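Long-range contacts in 3-chlorocatechol 1,2-dioxygenase (Rhodococcus opacus, PDB 2BOY), which probably uses a bound ferric iron to cleave the aromatic ring of catechols, 3-chlorocatechol among them, between the two hydroxyl-bearing carbons: residues A[102-107]-A[156-161]; A[120-125]-A[147-152]; A[194-199]-A[247-252]. All coordinates share one frame; numbering follows the deposited sequence. Where two conformers were deposited one is given.

Contact 1 (A[102-107]-A[156-161]); sequences TLIFRG and RFTLRT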
# COMPACT_ATOMS: atom_id res chain seq x y z
N THR A 102 -2.22 40.06 6.33
CA THR A 102 -2.28 39.91 7.80
C THR A 102 -3.64 39.38 8.19
O THR A 102 -4.66 39.82 7.67
CB THR A 102 -2.03 41.26 8.49
OG1 THR A 102 -0.66 41.63 8.30
CG2 THR A 102 -2.14 41.11 10.01
N LEU A 103 -3.64 38.41 9.11
CA LEU A 103 -4.86 37.83 9.60
C LEU A 103 -4.88 37.98 11.11
O LEU A 103 -3.91 37.57 11.79
CB LEU A 103 -4.93 36.31 9.26
CG LEU A 103 -6.17 35.61 9.85
CD1 LEU A 103 -7.48 36.19 9.28
CD2 LEU A 103 -6.09 34.06 9.65
N ILE A 104 -5.98 38.52 11.64
CA ILE A 104 -6.17 38.57 13.10
C ILE A 104 -7.24 37.56 13.43
O ILE A 104 -8.40 37.66 12.96
CB ILE A 104 -6.54 39.98 13.61
CG1 ILE A 104 -5.52 41.03 13.12
CG2 ILE A 104 -6.71 39.98 15.12
CD1 ILE A 104 -4.05 40.76 13.51
N PHE A 105 -6.85 36.58 14.25
CA PHE A 105 -7.74 35.46 14.56
C PHE A 105 -8.18 35.57 16.03
O PHE A 105 -7.33 35.61 16.92
CB PHE A 105 -7.05 34.11 14.25
CG PHE A 105 -7.91 32.90 14.54
CD1 PHE A 105 -8.20 32.53 15.85
CD2 PHE A 105 -8.44 32.14 13.49
CE1 PHE A 105 -9.01 31.41 16.15
CE2 PHE A 105 -9.23 30.99 13.75
CZ PHE A 105 -9.54 30.65 15.11
N ARG A 106 -9.48 35.72 16.26
CA ARG A 106 -10.01 35.85 17.62
C ARG A 106 -10.64 34.52 17.98
O ARG A 106 -11.67 34.11 17.39
CB ARG A 106 -11.07 36.98 17.68
CG ARG A 106 -10.48 38.34 17.31
CD ARG A 106 -11.52 39.51 17.28
NE ARG A 106 -10.92 40.75 16.71
CZ ARG A 106 -9.99 41.45 17.33
NH1 ARG A 106 -9.60 41.01 18.52
NH2 ARG A 106 -9.49 42.57 16.80
N GLY A 107 -10.02 33.81 18.94
CA GLY A 107 -10.47 32.49 19.35
C GLY A 107 -11.19 32.51 20.69
O GLY A 107 -10.94 33.38 21.55
N ARG A 156 -10.42 33.08 25.95
CA ARG A 156 -10.17 33.79 24.70
C ARG A 156 -8.69 33.97 24.39
O ARG A 156 -7.82 33.91 25.27
CB ARG A 156 -10.83 35.18 24.74
CG ARG A 156 -12.36 35.13 24.68
CD ARG A 156 -13.03 36.53 24.66
NE ARG A 156 -14.49 36.41 24.68
CZ ARG A 156 -15.25 36.20 23.58
NH1 ARG A 156 -14.71 36.11 22.37
NH2 ARG A 156 -16.57 36.09 23.70
N PHE A 157 -8.41 34.23 23.12
CA PHE A 157 -7.07 34.66 22.72
C PHE A 157 -7.24 35.40 21.40
O PHE A 157 -8.25 35.24 20.69
CB PHE A 157 -6.09 33.45 22.53
CG PHE A 157 -6.52 32.48 21.44
CD1 PHE A 157 -6.18 32.71 20.11
CD2 PHE A 157 -7.28 31.36 21.75
CE1 PHE A 157 -6.57 31.82 19.11
CE2 PHE A 157 -7.70 30.46 20.75
CZ PHE A 157 -7.32 30.67 19.43
N THR A 158 -6.22 36.19 21.07
CA THR A 158 -6.16 36.88 19.80
C THR A 158 -4.83 36.48 19.24
O THR A 158 -3.81 36.53 19.96
CB THR A 158 -6.17 38.42 20.05
OG1 THR A 158 -7.48 38.81 20.52
CG2 THR A 158 -6.01 39.18 18.74
N LEU A 159 -4.82 36.09 17.97
CA LEU A 159 -3.58 35.59 17.34
C LEU A 159 -3.34 36.33 16.04
O LEU A 159 -4.26 36.42 15.20
CB LEU A 159 -3.69 34.06 17.11
CG LEU A 159 -2.52 33.36 16.37
CD1 LEU A 159 -1.25 33.47 17.17
CD2 LEU A 159 -2.86 31.89 16.09
N ARG A 160 -2.13 36.87 15.87
CA ARG A 160 -1.76 37.49 14.60
C ARG A 160 -0.94 36.54 13.72
O ARG A 160 0.06 35.96 14.15
CB ARG A 160 -0.97 38.79 14.83
CG ARG A 160 -0.47 39.42 13.55
CD ARG A 160 0.15 40.83 13.70
NE ARG A 160 1.38 40.93 12.90
CZ ARG A 160 2.59 41.24 13.39
NH1 ARG A 160 2.74 41.52 14.68
NH2 ARG A 160 3.66 41.30 12.59
N THR A 161 -1.34 36.42 12.47
CA THR A 161 -0.61 35.60 11.55
C THR A 161 -0.82 36.16 10.14
O THR A 161 -1.13 37.36 10.00
CB THR A 161 -1.02 34.12 11.74
OG1 THR A 161 -0.26 33.30 10.90
CG2 THR A 161 -2.50 33.86 11.37
O HOH W 1 0.87 39.46 10.18
O HOH W 2 -11.54 35.99 21.22
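Phe157 lays the face of its ring over Gly107, with CZ 3.6 Å from Gly107 CA, and this makes the tight end of the contact. Its CG sits between the backbone N and the carbonyl carbon (chi1 62°), the crowded position, closer to Gly107 than CB is, and the ring beyond it covers that glycine. With no side chain on Gly107, the ring can settle directly on its CA. Phe105 joins rim to rim, the two planes only 7° apart and Phe105 CD1 3.7 Å from Phe157 CE1. Cutting Phe157 back to an alanine would probably uncover Gly107 and leave this rim of Phe105 without its neighbour. On the same face, Leu103 CD2 lies beside Thr161 CG2, and Thr161 OG1 bonds to Gln126.

The face carrying Ile104, Arg106, Thr158 and Arg160 is looser and more exposed. Ile104 CD1 rests on Arg160 CG at 3.8 Å, while Arg106 NH1 stays 3.7 Å from Thr158 OG1; the Arg106 pairing with Glu244 is long and weak. Water takes over at the ends: one molecule accepts from Arg160 NE at 3.1 Å and donates to Thr161 O, and another donates to Gly107 O at 2.7 Å.

Six backbone bonds, from Leu103 with Thr161 to Gly107 with Phe157, make this a regular antiparallel ladder in the beta-sandwich of the intradiol dioxygenases, with an aromatic residue shielding a cross-strand glycine.

Contact 2 (A[120-125]-A[147-152]); sequences VLLDMW and GKIRTD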
# COMPACT_ATOMS: atom_id res chain seq x y z
N VAL A 120 -6.58 26.53 28.31
CA VAL A 120 -6.56 25.53 27.25
C VAL A 120 -5.30 25.78 26.45
O VAL A 120 -4.97 26.95 26.19
CB VAL A 120 -7.83 25.64 26.34
CG1 VAL A 120 -7.77 24.67 25.16
CG2 VAL A 120 -9.10 25.39 27.19
N LEU A 121 -4.58 24.71 26.11
CA LEU A 121 -3.35 24.85 25.33
C LEU A 121 -3.71 24.54 23.90
O LEU A 121 -4.41 23.54 23.63
CB LEU A 121 -2.24 23.89 25.82
CG LEU A 121 -1.41 24.11 27.12
CD1 LEU A 121 -1.96 25.12 28.12
CD2 LEU A 121 -1.12 22.78 27.83
N LEU A 122 -3.30 25.42 22.98
CA LEU A 122 -3.57 25.20 21.55
C LEU A 122 -2.25 25.22 20.80
O LEU A 122 -1.44 26.13 20.99
CB LEU A 122 -4.50 26.28 20.95
CG LEU A 122 -5.94 26.41 21.49
CD1 LEU A 122 -5.96 27.39 22.67
CD2 LEU A 122 -6.88 26.86 20.42
N ASP A 123 -2.03 24.19 19.99
CA ASP A 123 -0.88 24.09 19.13
C ASP A 123 -1.41 24.42 17.74
O ASP A 123 -2.31 23.75 17.27
CB ASP A 123 -0.39 22.64 19.13
CG ASP A 123 1.10 22.51 19.31
OD1 ASP A 123 1.55 21.67 20.09
OD2 ASP A 123 1.92 23.20 18.69
N MET A 124 -0.82 25.40 17.06
CA MET A 124 -1.33 25.76 15.72
C MET A 124 -0.20 25.72 14.72
O MET A 124 0.91 26.09 15.06
CB MET A 124 -1.97 27.14 15.75
CG MET A 124 -2.93 27.46 14.58
SD MET A 124 -2.12 27.99 13.00
CE MET A 124 -2.21 29.79 13.10
N TRP A 125 -0.45 25.14 13.54
CA TRP A 125 0.55 25.17 12.47
C TRP A 125 -0.15 25.43 11.17
O TRP A 125 -1.32 25.08 10.99
CB TRP A 125 1.44 23.90 12.42
CG TRP A 125 0.77 22.58 12.07
CD1 TRP A 125 0.93 21.87 10.92
CD2 TRP A 125 -0.09 21.78 12.92
NE1 TRP A 125 0.23 20.69 10.98
CE2 TRP A 125 -0.44 20.61 12.17
CE3 TRP A 125 -0.63 21.94 14.22
CZ2 TRP A 125 -1.32 19.61 12.67
CZ3 TRP A 125 -1.50 20.95 14.72
CH2 TRP A 125 -1.84 19.80 13.94
N GLY A 147 3.14 27.50 16.53
CA GLY A 147 3.18 28.11 17.85
C GLY A 147 2.17 27.53 18.82
O GLY A 147 1.13 26.97 18.40
N LYS A 148 2.44 27.72 20.10
CA LYS A 148 1.52 27.32 21.16
C LYS A 148 1.02 28.56 21.88
O LYS A 148 1.81 29.44 22.23
CB LYS A 148 2.22 26.42 22.16
CG LYS A 148 2.64 25.09 21.55
CD LYS A 148 3.47 24.33 22.52
CE LYS A 148 3.70 22.91 22.05
NZ LYS A 148 4.38 22.24 23.15
N ILE A 149 -0.28 28.59 22.15
CA ILE A 149 -0.92 29.66 22.91
C ILE A 149 -1.86 29.05 23.94
O ILE A 149 -2.10 27.82 23.95
CB ILE A 149 -1.70 30.54 21.96
CG1 ILE A 149 -2.59 29.66 21.10
CG2 ILE A 149 -0.75 31.31 21.03
CD1 ILE A 149 -3.70 30.36 20.43
N ARG A 150 -2.36 29.90 24.83
CA ARG A 150 -3.23 29.47 25.92
C ARG A 150 -4.45 30.37 25.90
O ARG A 150 -4.28 31.57 25.65
CB ARG A 150 -2.54 29.67 27.27
CG ARG A 150 -1.40 28.72 27.58
CD ARG A 150 -0.63 29.18 28.84
NE ARG A 150 -0.24 28.10 29.75
CZ ARG A 150 -0.99 27.66 30.76
NH1 ARG A 150 -2.20 28.15 30.97
NH2 ARG A 150 -0.52 26.70 31.56
N THR A 151 -5.64 29.86 26.22
CA THR A 151 -6.78 30.76 26.44
C THR A 151 -6.57 31.48 27.76
O THR A 151 -5.94 30.91 28.70
CB THR A 151 -8.13 30.02 26.50
OG1 THR A 151 -8.09 28.96 27.50
CG2 THR A 151 -8.43 29.32 25.15
N ASP A 152 -7.14 32.68 27.84
CA ASP A 152 -7.04 33.51 29.04
C ASP A 152 -8.17 33.15 30.01
O ASP A 152 -8.86 32.13 29.79
CB ASP A 152 -7.03 35.01 28.66
CG ASP A 152 -8.31 35.49 28.00
OD1 ASP A 152 -9.43 34.87 28.14
OD2 ASP A 152 -8.29 36.54 27.28
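Val120 and Thr151 close one end of this strand pair with two bonds, one of them to a side chain. Val120 N donates to Thr151 OG1 at 3.0 Å, and Thr151 N returns a bond to Val120 O. The hydroxyl stands between its own backbone N and carbonyl carbon (chi1 55°), and it also bonds to Leu117 O, so this buried oxygen has two partners.

Further along, Leu122 and Ile149 exchange N-H and C=O in both directions, with Leu122 N to Ile149 O at 2.9 Å. Met124 and Gly147 do the same, Met124 N reaching Gly147 O at 2.8 Å. Between Leu122 and Ile149 the side chains also meet, Ile149 CG1 lying 3.9 Å from Leu122 CB.

On the face of Asp123, Lys148 and Arg150 no salt bridge crosses between the two segments. Asp123 lies alongside Lys148, but Asp123 OD1 remains 4.2 Å from Lys148 NZ and touches the CE methylene instead at 3.2 Å. Arg150 turns to Asp119 for its salt bridge.

The outward backbone groups are used too: 121-125 bonds on to strand 187-197, and Lys148 to Pro84 and Leu86, while Leu122, Ile149 and Thr151 pack against Phe157 of strand 156-162.

Contact 3 (A[194-199]-A[247-252]); sequences WIIAKE and YKFTLG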
# COMPACT_ATOMS: atom_id res chain seq x y z
N TRP A 194 -5.02 22.79 14.19
CA TRP A 194 -5.05 23.05 15.62
C TRP A 194 -5.11 21.72 16.37
O TRP A 194 -5.82 20.81 15.94
CB TRP A 194 -6.33 23.79 16.01
CG TRP A 194 -6.54 25.09 15.30
CD1 TRP A 194 -7.09 25.27 14.06
CD2 TRP A 194 -6.22 26.40 15.80
NE1 TRP A 194 -7.09 26.62 13.75
CE2 TRP A 194 -6.59 27.32 14.81
CE3 TRP A 194 -5.64 26.88 16.99
CZ2 TRP A 194 -6.42 28.70 14.97
CZ3 TRP A 194 -5.47 28.26 17.14
CH2 TRP A 194 -5.86 29.14 16.14
N ILE A 195 -4.31 21.61 17.42
CA ILE A 195 -4.49 20.55 18.44
C ILE A 195 -4.73 21.29 19.73
O ILE A 195 -3.91 22.13 20.13
CB ILE A 195 -3.28 19.60 18.51
CG1 ILE A 195 -3.22 18.72 17.24
CG2 ILE A 195 -3.37 18.65 19.79
CD1 ILE A 195 -1.88 17.97 17.07
N ILE A 196 -5.85 20.99 20.39
CA ILE A 196 -6.34 21.79 21.49
C ILE A 196 -6.57 20.85 22.67
O ILE A 196 -7.23 19.80 22.51
CB ILE A 196 -7.67 22.45 21.07
CG1 ILE A 196 -7.42 23.30 19.79
CG2 ILE A 196 -8.25 23.35 22.22
CD1 ILE A 196 -8.72 23.67 19.07
N ALA A 197 -6.04 21.21 23.82
CA ALA A 197 -6.03 20.27 24.95
C ALA A 197 -6.18 20.99 26.30
O ALA A 197 -5.70 22.10 26.49
CB ALA A 197 -4.70 19.51 24.93
N LYS A 198 -6.82 20.31 27.25
CA LYS A 198 -6.85 20.80 28.62
C LYS A 198 -7.13 19.57 29.50
O LYS A 198 -7.99 18.76 29.16
CB LYS A 198 -7.97 21.83 28.83
CG LYS A 198 -7.96 22.49 30.29
CD LYS A 198 -9.12 23.49 30.45
CE LYS A 198 -9.42 23.90 31.92
NZ LYS A 198 -8.24 24.45 32.60
N GLU A 199 -6.36 19.42 30.57
CA GLU A 199 -6.62 18.38 31.58
C GLU A 199 -8.08 18.24 31.98
O GLU A 199 -8.74 19.22 32.33
CB GLU A 199 -5.74 18.61 32.80
CG GLU A 199 -5.83 17.45 33.80
N TYR A 247 -13.59 32.44 15.81
CA TYR A 247 -14.06 31.06 15.89
C TYR A 247 -14.23 30.65 17.33
O TYR A 247 -13.43 31.02 18.19
CB TYR A 247 -13.10 30.06 15.22
CG TYR A 247 -13.71 28.69 15.03
CD1 TYR A 247 -14.63 28.44 13.98
CD2 TYR A 247 -13.39 27.65 15.89
CE1 TYR A 247 -15.22 27.17 13.82
CE2 TYR A 247 -13.94 26.41 15.75
CZ TYR A 247 -14.87 26.17 14.71
OH TYR A 247 -15.41 24.91 14.58
N LYS A 248 -15.24 29.84 17.59
CA LYS A 248 -15.45 29.30 18.92
C LYS A 248 -15.32 27.80 18.90
O LYS A 248 -16.11 27.11 18.21
CB LYS A 248 -16.85 29.67 19.44
CG LYS A 248 -17.19 29.02 20.80
CD LYS A 248 -18.64 29.33 21.31
CE LYS A 248 -19.69 28.39 20.66
NZ LYS A 248 -21.13 28.93 20.70
N PHE A 249 -14.34 27.29 19.67
CA PHE A 249 -14.10 25.86 19.83
C PHE A 249 -14.81 25.34 21.10
O PHE A 249 -14.95 26.07 22.09
CB PHE A 249 -12.61 25.57 20.05
CG PHE A 249 -11.68 26.07 18.93
CD1 PHE A 249 -11.06 27.31 19.05
CD2 PHE A 249 -11.37 25.25 17.85
CE1 PHE A 249 -10.15 27.76 18.07
CE2 PHE A 249 -10.47 25.71 16.85
CZ PHE A 249 -9.85 26.95 17.00
N THR A 250 -15.25 24.09 21.06
CA THR A 250 -15.84 23.47 22.26
C THR A 250 -15.08 22.20 22.63
O THR A 250 -14.79 21.40 21.76
CB THR A 250 -17.31 23.14 22.05
OG1 THR A 250 -18.03 24.35 21.79
CG2 THR A 250 -17.94 22.62 23.39
N LEU A 251 -14.78 22.04 23.92
CA LEU A 251 -14.22 20.78 24.42
C LEU A 251 -15.24 20.09 25.34
O LEU A 251 -15.97 20.76 26.08
CB LEU A 251 -12.92 21.01 25.20
CG LEU A 251 -11.68 21.67 24.52
CD1 LEU A 251 -10.43 21.62 25.41
CD2 LEU A 251 -11.43 20.94 23.17
N GLY A 252 -15.24 18.75 25.31
CA GLY A 252 -16.16 18.00 26.15
C GLY A 252 -15.34 17.29 27.21
O GLY A 252 -14.20 16.93 26.97
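The Phe249 ring is covered on both faces. Over one lies Ile196 CD1, 3.3 Å above the plane and offset toward the rim on the CD2 and CE2 side; over the opposite face, near its centre, lies CD2 of Tyr247, two residues back on the same strand, and Phe249 CG in turn sits at the edge of the Tyr247 ring, in its plane. The edge of the Phe249 ring is taken up as well: CZ points at the face of Trp194, 3.9 Å from both CD2 and CE2 of the indole. With the planes at 59° and the five-membered ring centroid 5.2 Å from that of Phe249, the pair is edge-to-face.

Ile196 CD1 makes a CH-pi contact, 26° off the ring normal, and its 3.3 Å approach to Phe249 CD2 is close for two carbons. Ile196 CG1 is anti to the carbonyl carbon (chi1 -57°), and CD1 at its end crosses to the ring. The other branch, CG2, is turned to Leu251, whose CD2 it meets at 4.1 Å. Leu251 CD1 in turn touches the CB of Lys198 at 4.2 Å; the ammonium group of that lysine leads away and bonds to Ala118 O.

The two backbones stay well apart, Ala197 CA and Leu251 CA being 8.2 Å from each other. Each has its strand partners on other sides: 194-197 bonds to 121-125 and 204-210, while Tyr247 bonds to Arg106. Side chains therefore span two layers of the sandwich, and Trp194, next in sequence to the iron ligand His193, also meets Phe105.

No hydrogen bond or salt bridge crosses here. Between these two segments burial and van der Waals packing probably do most of the work, with a small contribution from C-H edges and methyl groups set against ring faces.

Contacts 1 and 2 are antiparallel ladders of backbone bonds, whereas contact 3 has none and works through buried side chains. Contact 1 is the most mixed: one face core, the other exposed, with waters at its ends. Contact 2 is more buried, yet keeps charged residues on one side. All three meet in a common apolar core: Leu159 of contact 1 packs on Met124 of contact 2, and Phe157 of contact 1 reaches Trp194 of contact 3. Backbone bonds also tie them: Arg106 to Tyr247 between contacts 1 and 3, Asp123 to Ile195 between contacts 2 and 3. The iron lies nearer to Met124 and Trp194 than to Thr161.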